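Local coordinates for Pbp related beta-lactamase (Pyrococcus abyssi, PDB 2QMI), which is an octameric, self-compartmentalizing peptidase related to penicillin-binding proteins and beta-lactamases, probably acting through a nucleophilic serine, at residues P20-S25 with V325-S330. Numbering follows the deposited sequence.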
loop_
_atom_site.group_PDB
_atom_site.type_symbol
_atom_site.label_atom_id
_atom_site.label_comp_id
_atom_site.label_asym_id
_atom_site.label_seq_id
_atom_site.Cartn_x
_atom_site.Cartn_y
_atom_site.Cartn_z
ATOM N N PRO A 20 8.575 -3.291 31.775
ATOM C CA PRO A 20 7.828 -2.296 32.558
ATOM C C PRO A 20 8.246 -2.177 34.033
ATOM O O PRO A 20 8.625 -1.102 34.492
ATOM C CB PRO A 20 6.375 -2.759 32.420
ATOM C CG PRO A 20 6.377 -3.593 31.147
ATOM C CD PRO A 20 7.675 -4.341 31.275
ATOM N N GLY A 21 8.151 -3.284 34.765
ATOM C CA GLY A 21 8.497 -3.284 36.174
ATOM C C GLY A 21 9.013 -4.635 36.639
ATOM O O GLY A 21 8.796 -5.645 35.972
ATOM N N ILE A 22 9.691 -4.646 37.787
ATOM C CA ILE A 22 10.264 -5.860 38.359
ATOM C C ILE A 22 10.367 -5.778 39.886
ATOM O O ILE A 22 10.591 -4.706 40.445
ATOM C CB ILE A 22 11.691 -6.117 37.801
ATOM C CG1 ILE A 22 11.612 -6.782 36.427
ATOM C CG2 ILE A 22 12.500 -6.958 38.782
ATOM C CD1 ILE A 22 12.969 -7.057 35.782
ATOM N N SER A 23 10.203 -6.917 40.555
ATOM C CA SER A 23 10.320 -6.971 42.009
ATOM C C SER A 23 11.272 -8.093 42.379
ATOM O O SER A 23 11.332 -9.111 41.691
ATOM C CB SER A 23 8.958 -7.216 42.661
ATOM O OG SER A 23 8.199 -6.023 42.702
ATOM N N ILE A 24 12.015 -7.910 43.464
ATOM C CA ILE A 24 12.960 -8.927 43.914
ATOM C C ILE A 24 13.172 -8.896 45.428
ATOM O O ILE A 24 13.210 -7.827 46.043
ATOM C CB ILE A 24 14.338 -8.754 43.213
ATOM C CG1 ILE A 24 15.318 -9.842 43.674
ATOM C CG2 ILE A 24 14.898 -7.374 43.513
ATOM C CD1 ILE A 24 16.679 -9.797 42.981
ATOM N N SER A 25 13.283 -10.073 46.029
ATOM C CA SER A 25 13.540 -10.163 47.463
ATOM C C SER A 25 14.688 -11.150 47.646
ATOM O O SER A 25 14.810 -12.114 46.884
ATOM C CB SER A 25 12.290 -10.624 48.222
ATOM O OG SER A 25 11.872 -11.908 47.807
ATOM N N VAL A 325 12.138 -13.393 42.154
ATOM C CA VAL A 325 12.037 -12.312 41.176
ATOM C C VAL A 325 10.721 -12.413 40.389
ATOM O O VAL A 325 10.400 -13.464 39.820
ATOM C CB VAL A 325 13.205 -12.356 40.165
ATOM C CG1 VAL A 325 13.077 -11.213 39.152
ATOM C CG2 VAL A 325 14.531 -12.271 40.895
ATOM N N LEU A 326 9.959 -11.323 40.367
ATOM C CA LEU A 326 8.700 -11.291 39.633
ATOM C C LEU A 326 8.784 -10.203 38.564
ATOM O O LEU A 326 9.406 -9.166 38.778
ATOM C CB LEU A 326 7.526 -11.035 40.586
ATOM C CG LEU A 326 7.240 -12.197 41.542
ATOM C CD1 LEU A 326 6.022 -11.894 42.398
ATOM C CD2 LEU A 326 7.022 -13.468 40.731
ATOM N N GLU A 327 8.154 -10.442 37.420
ATOM C CA GLU A 327 8.205 -9.493 36.321
ATOM C C GLU A 327 6.881 -9.253 35.592
ATOM O O GLU A 327 6.104 -10.176 35.352
ATOM C CB GLU A 327 9.268 -9.944 35.314
ATOM C CG GLU A 327 9.601 -8.915 34.248
ATOM C CD GLU A 327 10.664 -9.412 33.286
ATOM O OE1 GLU A 327 11.690 -9.950 33.769
ATOM O OE2 GLU A 327 10.472 -9.257 32.053
ATOM N N ASN A 328 6.685 -7.989 35.227
ATOM C CA ASN A 328 5.513 -7.456 34.535
ATOM C C ASN A 328 5.407 -7.789 33.045
ATOM O O ASN A 328 4.650 -7.144 32.326
ATOM C CB ASN A 328 5.519 -5.933 34.682
ATOM C CG ASN A 328 4.217 -5.407 35.187
ATOM O OD1 ASN A 328 3.364 -6.184 35.605
ATOM N ND2 ASN A 328 4.045 -4.089 35.172
ATOM N N SER A 329 6.174 -8.774 32.588
ATOM C CA SER A 329 6.174 -9.180 31.182
ATOM C C SER A 329 7.199 -10.295 31.010
ATOM O O SER A 329 7.604 -10.919 31.993
ATOM C CB SER A 329 6.537 -7.991 30.276
ATOM O OG SER A 329 7.813 -7.460 30.610
ATOM N N SER A 330 7.608 -10.560 29.772
ATOM C CA SER A 330 8.611 -11.595 29.530
ATOM C C SER A 330 9.773 -10.996 28.743
ATOM O O SER A 330 10.408 -11.677 27.937
ATOM C CB SER A 330 8.009 -12.768 28.751
ATOM O OG SER A 330 7.741 -12.396 27.412
#
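The carbonyl oxygen of S23 takes the N-H of L326 at 2.9 Å (S23 O to L326 N) and, beside it, a weaker CA-H...O contact from V325 CA at 3.3 Å. L326 returns the bond, its O accepting S23 N at 3.0 Å, which makes S23 and L326 the hydrogen-bonded pair of this antiparallel ladder. The non-hydrogen-bonded pairs I22-E327 and I24-V325 flank it. Two residues along each segment, N328 N reaches G21 O at 3.2 Å in a further hydrogen bond. On the face carrying I22, I24, V325 and E327, the aliphatic part of E327 crosses I22, with CG 3.7 Å from I22 CG1, and its carboxylate OE1 touches I22 CD1. E327 OE2 is hydrogen-bonded to Y332 N. V325 CG2, anti to its own carbonyl carbon, lies against I24 CG1 at 3.8 Å, the two side chains side by side. Past the end of strand 321-327, P20 meets the following loop: its CB lies 3.8 Å from N328 ND2, which hydrogen-bonds to R41 O, and its CD touches S329 OG at 3.2 Å. S23 OG, on the face shared with L326, is hydrogen-bonded to T50 O and Y55 OH. The contact thus joins an N-terminal strand to one 300 residues later in the central antiparallel sheet of the beta-lactamase-like domain. Strand 31-38 borders 21-28 and strand 310-316 borders 321-327, while helix 334-345 packs on I22, V325 and E327, and helix 241-252 on S23 and L326.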